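Local coordinates for protein Niban 2 (Homo sapiens, PDB 7CTP), which possibly contributes to suppressing apoptosis, may promote melanoma cell invasion, and has cadherin-binding and transcription coactivator activities, at residues Pro260-Arg263 / Gln264-Ile268; Asn231-Gln234 / Ile235-Leu239; Leu124-Val127 / Asp128-Leu131; Arg419-Val422 / Ser423-Ser426; Phe208-Ala211 / Ile212-Tyr215. All coordinates share one frame; numbering follows the deposited sequence.

Interaction 1: residues Pro260-Arg263 / Gln264-Ile268; sequences PQER and QRQWI
Gln264 N donates to Pro260 O over 3.0 Å. The same i to i+4 pattern joins Arg265 N to Gln261 O, Gln266 N to Glu262 O and Trp267 N to Arg263 O. These are the first turns of the long helix 260-337, where Pro260, lacking an N-H, costs no helical bond. Glu262 and Arg265 add a charge pair one turn apart. It is a long salt bridge, with OE2 of Glu262 4.0 Å from NH1 of Arg265. The oxygen sits over one face of the guanidinium, nearer its rim than its middle, so no N-H is aimed at it and the attraction is purely electrostatic. In Glu262, CG is anti to the backbone N (chi1 174°) and the chain then bends at chi2, which lays the carboxylate alongside Arg265. The Arg265 NE is buried here and has no partner in the model. Arg263 has its main polar partner outside: NH1 bonds to Gly253 O, in the loop before the helix. Packing is led by Gln264. Its CG rests 3.2 Å from Pro260 O, and its OE1 comes 3.8 Å from Gln261 CG. The two glutamine side chains cross obliquely, with their amide planes 31° apart. Around this helix start, Gln261 and Gln264 touch helix 127-134 at Leu131 and Ile134, while Trp267 packs on Leu248 and Lys249 of helix 232-252.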
loop_
_atom_site.group_PDB
_atom_site.type_symbol
_atom_site.label_atom_id
_atom_site.label_comp_id
_atom_site.label_asym_id
_atom_site.label_seq_id
_atom_site.Cartn_x
_atom_site.Cartn_y
_atom_site.Cartn_z
ATOM N N PRO A 260 -14.012 31.599 5.440
ATOM C CA PRO A 260 -14.037 30.128 5.306
ATOM C C PRO A 260 -12.694 29.502 4.976
ATOM O O PRO A 260 -12.346 28.478 5.575
ATOM C CB PRO A 260 -15.054 29.905 4.178
ATOM C CG PRO A 260 -15.994 31.051 4.322
ATOM C CD PRO A 260 -15.126 32.223 4.696
ATOM N N GLN A 261 -11.920 30.084 4.055
ATOM C CA GLN A 261 -10.650 29.455 3.701
ATOM C C GLN A 261 -9.610 29.643 4.799
ATOM O O GLN A 261 -8.749 28.771 4.993
ATOM C CB GLN A 261 -10.164 29.979 2.351
ATOM C CG GLN A 261 -11.053 29.479 1.204
ATOM C CD GLN A 261 -10.644 29.974 -0.168
ATOM O OE1 GLN A 261 -9.544 30.493 -0.354
ATOM N NE2 GLN A 261 -11.535 29.815 -1.144
ATOM N N GLU A 262 -9.700 30.739 5.560
ATOM C CA GLU A 262 -8.799 30.912 6.697
ATOM C C GLU A 262 -9.106 29.905 7.802
ATOM O O GLU A 262 -8.188 29.333 8.404
ATOM C CB GLU A 262 -8.885 32.340 7.229
ATOM C CG GLU A 262 -8.088 32.611 8.518
ATOM C CD GLU A 262 -6.594 32.272 8.420
ATOM O OE1 GLU A 262 -6.067 32.075 7.299
ATOM O OE2 GLU A 262 -5.937 32.218 9.485
ATOM N N ARG A 263 -10.390 29.670 8.075
ATOM C CA ARG A 263 -10.758 28.649 9.050
ATOM C C ARG A 263 -10.302 27.268 8.590
ATOM O O ARG A 263 -9.828 26.455 9.399
ATOM C CB ARG A 263 -12.267 28.682 9.284
ATOM C CG ARG A 263 -12.739 29.937 10.039
ATOM C CD ARG A 263 -14.250 29.952 10.203
ATOM N NE ARG A 263 -14.698 28.846 11.046
ATOM C CZ ARG A 263 -15.549 27.905 10.653
ATOM N NH1 ARG A 263 -15.895 26.929 11.487
ATOM N NH2 ARG A 263 -16.058 27.946 9.426
ATOM N N GLN A 264 -10.416 26.993 7.284
ATOM C CA GLN A 264 -9.949 25.716 6.741
ATOM C C GLN A 264 -8.457 25.532 6.982
ATOM O O GLN A 264 -8.012 24.437 7.357
ATOM C CB GLN A 264 -10.270 25.620 5.241
ATOM C CG GLN A 264 -11.751 25.435 4.923
ATOM C CD GLN A 264 -12.123 25.870 3.500
ATOM O OE1 GLN A 264 -11.266 25.989 2.621
ATOM N NE2 GLN A 264 -13.409 26.114 3.280
ATOM N N ARG A 265 -7.674 26.604 6.821
ATOM C CA ARG A 265 -6.228 26.516 7.013
ATOM C C ARG A 265 -5.870 26.301 8.483
ATOM O O ARG A 265 -4.925 25.565 8.798
ATOM C CB ARG A 265 -5.552 27.775 6.475
ATOM C CG ARG A 265 -4.030 27.708 6.465
ATOM C CD ARG A 265 -3.409 29.026 6.909
ATOM N NE ARG A 265 -3.493 29.188 8.359
ATOM C CZ ARG A 265 -2.616 29.866 9.092
ATOM N NH1 ARG A 265 -2.773 29.963 10.403
ATOM N NH2 ARG A 265 -1.571 30.438 8.519
ATOM N N GLN A 266 -6.605 26.941 9.394
ATOM C CA GLN A 266 -6.356 26.720 10.813
ATOM C C GLN A 266 -6.630 25.276 11.193
ATOM O O GLN A 266 -5.882 24.680 11.981
ATOM C CB GLN A 266 -7.207 27.666 11.654
ATOM C CG GLN A 266 -6.802 29.101 11.492
ATOM C CD GLN A 266 -7.770 30.034 12.163
ATOM O OE1 GLN A 266 -8.236 30.999 11.560
ATOM N NE2 GLN A 266 -8.088 29.748 13.418
ATOM N N TRP A 267 -7.690 24.683 10.639
ATOM C CA TRP A 267 -7.968 23.288 10.969
ATOM C C TRP A 267 -6.849 22.375 10.470
ATOM O O TRP A 267 -6.461 21.421 11.159
ATOM C CB TRP A 267 -9.316 22.834 10.408
ATOM C CG TRP A 267 -9.415 21.355 10.537
ATOM C CD1 TRP A 267 -9.291 20.432 9.540
ATOM C CD2 TRP A 267 -9.545 20.618 11.754
ATOM N NE1 TRP A 267 -9.368 19.164 10.057
ATOM C CE2 TRP A 267 -9.526 19.246 11.415
ATOM C CE3 TRP A 267 -9.694 20.981 13.095
ATOM C CZ2 TRP A 267 -9.654 18.234 12.370
ATOM C CZ3 TRP A 267 -9.826 19.970 14.050
ATOM C CH2 TRP A 267 -9.801 18.614 13.681
ATOM N N ILE A 268 -6.312 22.660 9.278
ATOM C CA ILE A 268 -5.208 21.859 8.748
ATOM C C ILE A 268 -4.010 21.916 9.687
ATOM O O ILE A 268 -3.345 20.901 9.933
ATOM C CB ILE A 268 -4.842 22.329 7.324
ATOM C CG1 ILE A 268 -5.944 21.935 6.335
ATOM C CG2 ILE A 268 -3.484 21.742 6.903
ATOM C CD1 ILE A 268 -5.997 22.812 5.087
#

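Interaction 2: residues Asn231-Gln234 / Ile235-Leu239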
loop_
_atom_site.group_PDB
_atom_site.type_symbol
_atom_site.label_atom_id
_atom_site.label_comp_id
_atom_site.label_asym_id
_atom_site.label_seq_id
_atom_site.Cartn_x
_atom_site.Cartn_y
_atom_site.Cartn_z
ATOM N N ASN A 231 3.670 2.669 6.775
ATOM C CA ASN A 231 4.123 1.658 7.718
ATOM C C ASN A 231 3.115 1.517 8.859
ATOM O O ASN A 231 2.080 2.186 8.905
ATOM C CB ASN A 231 5.528 1.990 8.225
ATOM C CG ASN A 231 5.612 3.343 8.939
ATOM O OD1 ASN A 231 4.749 3.697 9.739
ATOM N ND2 ASN A 231 6.668 4.107 8.644
ATOM N N GLU A 232 3.419 0.621 9.797
ATOM C CA GLU A 232 2.459 0.298 10.852
ATOM C C GLU A 232 2.078 1.526 11.674
ATOM O O GLU A 232 0.900 1.722 12.011
ATOM C CB GLU A 232 3.032 -0.783 11.771
ATOM C CG GLU A 232 3.188 -2.129 11.113
ATOM C CD GLU A 232 4.572 -2.339 10.557
ATOM O OE1 GLU A 232 5.023 -3.508 10.535
ATOM O OE2 GLU A 232 5.215 -1.345 10.149
ATOM N N VAL A 233 3.062 2.343 12.046
ATOM C CA VAL A 233 2.758 3.490 12.902
ATOM C C VAL A 233 1.923 4.522 12.144
ATOM O O VAL A 233 1.026 5.149 12.715
ATOM C CB VAL A 233 4.052 4.106 13.467
ATOM C CG1 VAL A 233 3.716 5.312 14.349
ATOM C CG2 VAL A 233 4.824 3.069 14.284
ATOM N N GLN A 234 2.218 4.729 10.856
ATOM C CA GLN A 234 1.422 5.663 10.063
ATOM C C GLN A 234 -0.021 5.188 9.961
ATOM O O GLN A 234 -0.965 5.985 10.075
ATOM C CB GLN A 234 2.036 5.809 8.670
ATOM C CG GLN A 234 3.366 6.563 8.663
ATOM C CD GLN A 234 4.007 6.597 7.282
ATOM O OE1 GLN A 234 4.151 5.567 6.632
ATOM N NE2 GLN A 234 4.403 7.785 6.833
ATOM N N ILE A 235 -0.211 3.888 9.750
ATOM C CA ILE A 235 -1.561 3.348 9.627
ATOM C C ILE A 235 -2.311 3.465 10.946
ATOM O O ILE A 235 -3.495 3.826 10.977
ATOM C CB ILE A 235 -1.504 1.893 9.126
ATOM C CG1 ILE A 235 -0.996 1.868 7.675
ATOM C CG2 ILE A 235 -2.869 1.207 9.291
ATOM C CD1 ILE A 235 -0.563 0.470 7.212
ATOM N N LEU A 236 -1.644 3.147 12.055
ATOM C CA LEU A 236 -2.259 3.329 13.366
ATOM C C LEU A 236 -2.623 4.783 13.611
ATOM O O LEU A 236 -3.664 5.079 14.210
ATOM C CB LEU A 236 -1.307 2.849 14.451
ATOM C CG LEU A 236 -1.391 1.389 14.842
ATOM C CD1 LEU A 236 -0.357 1.171 15.940
ATOM C CD2 LEU A 236 -2.801 1.083 15.329
ATOM N N SER A 237 -1.758 5.706 13.186
ATOM C CA SER A 237 -2.078 7.123 13.317
ATOM C C SER A 237 -3.300 7.485 12.484
ATOM O O SER A 237 -4.159 8.247 12.938
ATOM C CB SER A 237 -0.881 7.971 12.898
ATOM O OG SER A 237 0.261 7.618 13.655
ATOM N N ASN A 238 -3.393 6.944 11.264
ATOM C CA ASN A 238 -4.580 7.163 10.443
ATOM C C ASN A 238 -5.827 6.606 11.123
ATOM O O ASN A 238 -6.903 7.213 11.055
ATOM C CB ASN A 238 -4.423 6.515 9.066
ATOM C CG ASN A 238 -3.313 7.132 8.218
ATOM O OD1 ASN A 238 -2.858 8.265 8.451
ATOM N ND2 ASN A 238 -2.872 6.376 7.211
ATOM N N LEU A 239 -5.713 5.423 11.735
ATOM C CA LEU A 239 -6.840 4.819 12.448
ATOM C C LEU A 239 -7.352 5.733 13.552
ATOM O O LEU A 239 -8.564 5.964 13.675
ATOM C CB LEU A 239 -6.410 3.477 13.033
ATOM C CG LEU A 239 -7.482 2.594 13.672
ATOM C CD1 LEU A 239 -8.404 2.007 12.599
ATOM C CD2 LEU A 239 -6.795 1.488 14.453
#
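Asn231 and Ile235 open helix 232-252 with a backbone bond from Ile235 N to Asn231 O at 3.0 Å. Leu236 N, Ser237 N and Asn238 N continue the i to i+4 series to Glu232 O, Val233 O and Gln234 O. Asn231 is the N-cap, and with Gln234 it forms a capping box. Gln234 N donates to Asn231 OD1 at 3.0 Å. In return, Asn231 N donates to Gln234 OE1 at 2.9 Å, in the carbonyl plane on a lone pair. The amide of Gln234 is gripped at both ends, because its NE2 bonds to Asn117 OD1. Ile235 sets CG1 beside its own backbone N (chi1 -68°), which brings that carbon to 3.3 Å from Asn231 O. Ser237 touches Tyr275 and Tyr279 of helix 260-337. Two donors of this serine meet Val233 O from opposite faces of its carbonyl plane: Ser237 N at 2.9 Å and Ser237 OG at 2.8 Å. With an alanine here, Val233 O would probably keep just the backbone donor and lose a polar tie within this buried turn. One residue on, Asn238 turns its ND2 to Met227 O in a hydrogen bond.

Interaction 3: residues Leu124-Val127 / Asp128-Leu131; sequences LTSV and DQYL
Leu124 lays its CG against the backbone and CB of Tyr130, 4.1 Å from CA and 4.3 Å from CB. Its CD2 reaches the edge of the tyrosine ring, near the ring plane. Gln129 reaches back toward the strand end. CG lies beside its backbone N (chi1 -84°) and the chain then runs extended, which carries OE1 to Thr125 N. Thr125 N donates only weakly to Gln129 OE1, at 3.5 Å. On the way, CB and CG of Gln129 each pass 3.4 Å from Ser126 OG. Ser126 OG is the N-cap acceptor, 3.0 Å from Gln129 N, with the N-H nearly straight at it (166°). Replacing Ser126 by alanine is likely to leave Gln129 N without its cap and the first turn of the helix less firmly fixed. Backbone bonds from Tyr130 N to Ser126 O and from Leu131 N to Val127 O complete the turn. Val127 and Leu131 run alongside each other, with Val127 CG1 and Leu131 CD1 4.0 Å apart. The hydroxyl of Tyr130 is held by Tyr170 and His168, and the two tyrosine rings meet edge to face. This is a serine N-cap where strand 122-124 gives way to helix 127-134. The helix belongs to the connection between strands 122-124 and 157-162 of the PH domain.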
loop_
_atom_site.group_PDB
_atom_site.type_symbol
_atom_site.label_atom_id
_atom_site.label_comp_id
_atom_site.label_asym_id
_atom_site.label_seq_id
_atom_site.Cartn_x
_atom_site.Cartn_y
_atom_site.Cartn_z
ATOM N N LEU A 124 -2.119 17.468 -6.256
ATOM C CA LEU A 124 -3.009 18.327 -7.032
ATOM C C LEU A 124 -2.162 19.242 -7.903
ATOM O O LEU A 124 -1.110 19.725 -7.469
ATOM C CB LEU A 124 -3.913 19.180 -6.125
ATOM C CG LEU A 124 -4.957 18.549 -5.201
ATOM C CD1 LEU A 124 -5.832 17.550 -5.939
ATOM C CD2 LEU A 124 -4.297 17.908 -3.979
ATOM N N THR A 125 -2.610 19.491 -9.137
ATOM C CA THR A 125 -1.860 20.365 -10.033
ATOM C C THR A 125 -2.572 21.688 -10.298
ATOM O O THR A 125 -2.255 22.369 -11.281
ATOM C CB THR A 125 -1.562 19.666 -11.361
ATOM O OG1 THR A 125 -2.785 19.194 -11.922
ATOM C CG2 THR A 125 -0.647 18.482 -11.150
ATOM N N SER A 126 -3.535 22.063 -9.458
ATOM C CA SER A 126 -4.120 23.391 -9.558
ATOM C C SER A 126 -4.605 23.819 -8.184
ATOM O O SER A 126 -5.020 22.988 -7.364
ATOM C CB SER A 126 -5.253 23.432 -10.596
ATOM O OG SER A 126 -6.527 23.212 -10.022
ATOM N N VAL A 127 -4.513 25.124 -7.930
ATOM C CA VAL A 127 -4.970 25.650 -6.651
ATOM C C VAL A 127 -6.463 25.404 -6.485
ATOM O O VAL A 127 -6.935 25.062 -5.394
ATOM C CB VAL A 127 -4.624 27.144 -6.523
ATOM C CG1 VAL A 127 -5.258 27.706 -5.263
ATOM C CG2 VAL A 127 -3.120 27.334 -6.478
ATOM N N ASP A 128 -7.232 25.560 -7.571
ATOM C CA ASP A 128 -8.677 25.407 -7.446
ATOM C C ASP A 128 -9.050 23.982 -7.070
ATOM O O ASP A 128 -9.941 23.769 -6.240
ATOM C CB ASP A 128 -9.377 25.798 -8.736
ATOM C CG ASP A 128 -10.852 25.988 -8.531
ATOM O OD1 ASP A 128 -11.226 26.867 -7.719
ATOM O OD2 ASP A 128 -11.633 25.236 -9.146
ATOM N N GLN A 129 -8.385 22.998 -7.683
ATOM C CA GLN A 129 -8.597 21.604 -7.303
ATOM C C GLN A 129 -8.356 21.394 -5.819
ATOM O O GLN A 129 -9.087 20.642 -5.165
ATOM C CB GLN A 129 -7.661 20.689 -8.087
ATOM C CG GLN A 129 -8.123 20.284 -9.451
ATOM C CD GLN A 129 -7.130 19.348 -10.109
ATOM O OE1 GLN A 129 -6.057 19.074 -9.556
ATOM N NE2 GLN A 129 -7.478 18.853 -11.286
ATOM N N TYR A 130 -7.306 22.023 -5.285
ATOM C CA TYR A 130 -6.976 21.883 -3.869
ATOM C C TYR A 130 -8.031 22.538 -2.991
ATOM O O TYR A 130 -8.483 21.954 -2.000
ATOM C CB TYR A 130 -5.604 22.487 -3.597
ATOM C CG TYR A 130 -5.265 22.611 -2.136
ATOM C CD1 TYR A 130 -4.961 21.481 -1.368
ATOM C CD2 TYR A 130 -5.257 23.854 -1.516
ATOM C CE1 TYR A 130 -4.649 21.602 -0.013
ATOM C CE2 TYR A 130 -4.958 23.985 -0.175
ATOM C CZ TYR A 130 -4.655 22.856 0.572
ATOM O OH TYR A 130 -4.359 23.009 1.904
ATOM N N LEU A 131 -8.435 23.760 -3.340
ATOM C CA LEU A 131 -9.460 24.451 -2.564
ATOM C C LEU A 131 -10.787 23.709 -2.612
ATOM O O LEU A 131 -11.540 23.728 -1.636
ATOM C CB LEU A 131 -9.634 25.885 -3.077
ATOM C CG LEU A 131 -8.430 26.812 -2.868
ATOM C CD1 LEU A 131 -8.749 28.175 -3.446
ATOM C CD2 LEU A 131 -8.060 26.924 -1.399
#

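Interaction 4: residues Arg419-Val422 / Ser423-Ser426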
loop_
_atom_site.group_PDB
_atom_site.type_symbol
_atom_site.label_atom_id
_atom_site.label_comp_id
_atom_site.label_asym_id
_atom_site.label_seq_id
_atom_site.Cartn_x
_atom_site.Cartn_y
_atom_site.Cartn_z
ATOM N N ARG A 419 -22.198 0.490 -7.259
ATOM C CA ARG A 419 -21.833 1.898 -7.291
ATOM C C ARG A 419 -20.316 1.995 -7.279
ATOM O O ARG A 419 -19.648 1.160 -6.660
ATOM C CB ARG A 419 -22.408 2.654 -6.080
ATOM C CG ARG A 419 -23.916 2.768 -6.062
ATOM C CD ARG A 419 -24.385 3.570 -4.860
ATOM N NE ARG A 419 -25.841 3.650 -4.760
ATOM C CZ ARG A 419 -26.498 4.196 -3.739
ATOM N NH1 ARG A 419 -27.823 4.223 -3.744
ATOM N NH2 ARG A 419 -25.833 4.713 -2.714
ATOM N N PHE A 420 -19.782 3.011 -7.957
ATOM C CA PHE A 420 -18.351 3.296 -7.949
ATOM C C PHE A 420 -17.796 3.301 -6.532
ATOM O O PHE A 420 -18.303 4.004 -5.653
ATOM C CB PHE A 420 -18.093 4.646 -8.619
ATOM C CG PHE A 420 -16.635 5.037 -8.675
ATOM C CD1 PHE A 420 -15.710 4.246 -9.343
ATOM C CD2 PHE A 420 -16.196 6.203 -8.069
ATOM C CE1 PHE A 420 -14.373 4.609 -9.397
ATOM C CE2 PHE A 420 -14.868 6.572 -8.121
ATOM C CZ PHE A 420 -13.953 5.775 -8.785
ATOM N N ASP A 421 -16.763 2.494 -6.310
ATOM C CA ASP A 421 -16.110 2.358 -5.010
ATOM C C ASP A 421 -14.771 3.083 -5.107
ATOM O O ASP A 421 -13.825 2.581 -5.721
ATOM C CB ASP A 421 -15.946 0.883 -4.657
ATOM C CG ASP A 421 -15.436 0.657 -3.241
ATOM O OD1 ASP A 421 -15.159 1.640 -2.516
ATOM O OD2 ASP A 421 -15.324 -0.527 -2.860
ATOM N N VAL A 422 -14.700 4.277 -4.513
ATOM C CA VAL A 422 -13.490 5.086 -4.627
ATOM C C VAL A 422 -12.314 4.393 -3.947
ATOM O O VAL A 422 -11.199 4.358 -4.483
ATOM C CB VAL A 422 -13.731 6.490 -4.046
ATOM C CG1 VAL A 422 -12.522 7.384 -4.313
ATOM C CG2 VAL A 422 -14.997 7.093 -4.628
ATOM N N SER A 423 -12.548 3.825 -2.764
ATOM C CA SER A 423 -11.458 3.285 -1.959
ATOM C C SER A 423 -10.842 2.058 -2.617
ATOM O O SER A 423 -9.613 1.950 -2.719
ATOM C CB SER A 423 -11.959 2.943 -0.558
ATOM O OG SER A 423 -12.585 4.070 0.031
ATOM N N SER A 424 -11.682 1.111 -3.053
ATOM C CA SER A 424 -11.183 -0.088 -3.722
ATOM C C SER A 424 -10.364 0.284 -4.947
ATOM O O SER A 424 -9.281 -0.262 -5.181
ATOM C CB SER A 424 -12.341 -1.004 -4.123
ATOM O OG SER A 424 -13.011 -1.513 -2.987
ATOM N N THR A 425 -10.868 1.235 -5.735
ATOM C CA THR A 425 -10.158 1.655 -6.939
ATOM C C THR A 425 -8.774 2.203 -6.607
ATOM O O THR A 425 -7.776 1.809 -7.219
ATOM C CB THR A 425 -10.982 2.691 -7.696
ATOM O OG1 THR A 425 -12.183 2.071 -8.179
ATOM C CG2 THR A 425 -10.183 3.236 -8.876
ATOM N N SER A 426 -8.700 3.106 -5.629
ATOM C CA SER A 426 -7.418 3.688 -5.240
ATOM C C SER A 426 -6.439 2.618 -4.767
ATOM O O SER A 426 -5.291 2.555 -5.231
ATOM C CB SER A 426 -7.633 4.734 -4.147
ATOM O OG SER A 426 -6.395 5.252 -3.705
#
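Asp421 and Ser424 are joined by a short side-chain hydrogen bond, Ser424 OG to Asp421 OD2 at 2.5 Å. The hydroxyl comes from above the carboxylate plane, 63° out of it. Asp421 has CG anti to its backbone N (chi1 -173°), and this swings the carboxylate back over the first turn. The backbone carbonyl of Asp421 takes two more donors, which arrive from opposite faces of its plane. Thr425 N is 3.2 Å from Asp421 O, and Thr425 OG1 is 3.0 Å from it. Thr425 OG1 is also bonded by Leu413 N, and Asp421 pairs with Leu413 through the backbone, so the preceding loop is tied to the same point. Asp421 occupies the N-cap position of helix 422-455. A carboxylate at this end of a helix would be expected to be favoured by the helix dipole. Ser426 N to Val422 O, 3.0 Å, continues the regular helical bonding, and Ser426 OG bonds to Glu226 OE1. Among the looser contacts, Phe420 crosses Thr425 at about a right angle and brings CE1 to 3.6 Å from Thr425 OG1. The same ring has a cation-pi contact with Arg412. Ser424 touches Thr224.

Interaction 5: residues Phe208-Ala211 / Ile212-Tyr215; sequences FTDA and IRMY
Phe208 O accepts from Ile212 N at 2.9 Å, one of four i to i+4 backbone bonds in this part of the alpha helix 204-218. Thr209 O, Asp210 O and Ala211 O take the amides of Arg213, Met214 and Tyr215 in the same way. The charged pair is Asp210 with Arg213, one turn apart on a partly exposed side of the helix. Arg213 NH2 donates to Asp210 OD1 at 3.3 Å, giving a hydrogen-bonded salt bridge. The oxygen lies at the edge of the guanidinium and in its plane, but the arginine comes to it from above the carboxylate plane. The two flat groups are therefore steeply turned, 73° apart. A bend at chi3 (48°) brings the arginine head back beside the aspartate. Its NH1 has stronger company, a salt bridge with Glu537 of helix 532-555 and a hydrogen bond with Gln217. Tyr215 likewise sends its OH to Glu243 of helix 232-252. The apolar face is carried by Phe208 and Ile212, whose side chains run alongside each other. Ile212 CG1 sits over one face of the Phe208 ring in a CH-pi contact, 4.1 Å from the ring centroid and 26° off its normal. Phe27 of helix 10-48 meets both residues, and Phe286 of helix 260-337 approaches the Phe208 ring edge to face. Met214 CG lies 3.0 Å from the backbone oxygen Asp210 O.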
loop_
_atom_site.group_PDB
_atom_site.type_symbol
_atom_site.label_atom_id
_atom_site.label_comp_id
_atom_site.label_asym_id
_atom_site.label_seq_id
_atom_site.Cartn_x
_atom_site.Cartn_y
_atom_site.Cartn_z
ATOM N N PHE A 208 -0.844 -7.578 11.536
ATOM C CA PHE A 208 -1.179 -6.166 11.665
ATOM C C PHE A 208 -2.379 -5.801 10.799
ATOM O O PHE A 208 -3.330 -5.165 11.271
ATOM C CB PHE A 208 0.028 -5.302 11.312
ATOM C CG PHE A 208 -0.236 -3.838 11.468
ATOM C CD1 PHE A 208 -0.139 -3.229 12.709
ATOM C CD2 PHE A 208 -0.627 -3.082 10.379
ATOM C CE1 PHE A 208 -0.404 -1.867 12.850
ATOM C CE2 PHE A 208 -0.904 -1.732 10.520
ATOM C CZ PHE A 208 -0.790 -1.127 11.754
ATOM N N THR A 209 -2.354 -6.178 9.520
ATOM C CA THR A 209 -3.425 -5.707 8.647
ATOM C C THR A 209 -4.752 -6.387 8.974
ATOM O O THR A 209 -5.813 -5.761 8.871
ATOM C CB THR A 209 -3.038 -5.900 7.184
ATOM O OG1 THR A 209 -2.773 -7.283 6.945
ATOM C CG2 THR A 209 -1.788 -5.113 6.877
ATOM N N ASP A 210 -4.717 -7.660 9.387
ATOM C CA ASP A 210 -5.939 -8.307 9.854
ATOM C C ASP A 210 -6.447 -7.669 11.140
ATOM O O ASP A 210 -7.656 -7.508 11.317
ATOM C CB ASP A 210 -5.719 -9.809 10.059
ATOM C CG ASP A 210 -5.640 -10.579 8.748
ATOM O OD1 ASP A 210 -6.278 -10.155 7.760
ATOM O OD2 ASP A 210 -4.927 -11.607 8.708
ATOM N N ALA A 211 -5.547 -7.295 12.055
ATOM C CA ALA A 211 -6.004 -6.644 13.279
ATOM C C ALA A 211 -6.651 -5.300 12.973
ATOM O O ALA A 211 -7.632 -4.914 13.623
ATOM C CB ALA A 211 -4.845 -6.465 14.263
ATOM N N ILE A 212 -6.092 -4.562 12.006
ATOM C CA ILE A 212 -6.681 -3.284 11.612
ATOM C C ILE A 212 -8.093 -3.509 11.104
ATOM O O ILE A 212 -9.029 -2.787 11.467
ATOM C CB ILE A 212 -5.811 -2.593 10.546
ATOM C CG1 ILE A 212 -4.544 -1.998 11.180
ATOM C CG2 ILE A 212 -6.620 -1.505 9.821
ATOM C CD1 ILE A 212 -4.793 -0.681 11.943
ATOM N N ARG A 213 -8.260 -4.523 10.250
ATOM C CA ARG A 213 -9.572 -4.788 9.674
ATOM C C ARG A 213 -10.566 -5.209 10.749
ATOM O O ARG A 213 -11.714 -4.747 10.753
ATOM C CB ARG A 213 -9.467 -5.857 8.587
ATOM C CG ARG A 213 -10.811 -6.181 7.927
ATOM C CD ARG A 213 -10.667 -7.219 6.820
ATOM N NE ARG A 213 -9.874 -8.374 7.241
ATOM C CZ ARG A 213 -10.314 -9.359 8.018
ATOM N NH1 ARG A 213 -11.557 -9.347 8.477
ATOM N NH2 ARG A 213 -9.503 -10.362 8.331
ATOM N N MET A 214 -10.135 -6.066 11.687
ATOM C CA MET A 214 -11.045 -6.525 12.736
ATOM C C MET A 214 -11.438 -5.403 13.677
ATOM O O MET A 214 -12.583 -5.356 14.144
ATOM C CB MET A 214 -10.438 -7.676 13.548
ATOM C CG MET A 214 -9.904 -8.850 12.766
ATOM S SD MET A 214 -11.184 -9.827 11.971
ATOM C CE MET A 214 -12.635 -9.419 12.923
ATOM N N TYR A 215 -10.494 -4.518 14.005
ATOM C CA TYR A 215 -10.837 -3.349 14.802
ATOM C C TYR A 215 -11.871 -2.487 14.085
ATOM O O TYR A 215 -12.880 -2.085 14.678
ATOM C CB TYR A 215 -9.587 -2.525 15.133
ATOM C CG TYR A 215 -9.916 -1.257 15.906
ATOM C CD1 TYR A 215 -10.299 -0.093 15.247
ATOM C CD2 TYR A 215 -9.889 -1.240 17.293
ATOM C CE1 TYR A 215 -10.630 1.049 15.938
ATOM C CE2 TYR A 215 -10.216 -0.082 17.997
ATOM C CZ TYR A 215 -10.594 1.048 17.312
ATOM O OH TYR A 215 -10.925 2.202 18.005
#

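How the interactions relate
Along the chain the order is interaction 3, 5, 2, 1 and 4. Interaction 3 lies in the PH domain; the others start or run along helices of the mainly helical remainder of this fragment. Interactions 2 and 5, with centres about 11 Å apart, touch on successive helices: Phe208 CZ is 3.3 Å from Glu232 O, and Ile235 meets Phe208 and Ile212. Interactions 1 and 3, about 15 Å apart between centres, join the PH domain to helix 260-337, where Ile268 CD1 is 3.6 Å from Tyr130 OH. Interaction 4 touches none of them, its nearest atoms about 12 Å from interactions 2, 3 and 5. The PH domain is thus packed directly against the helical part.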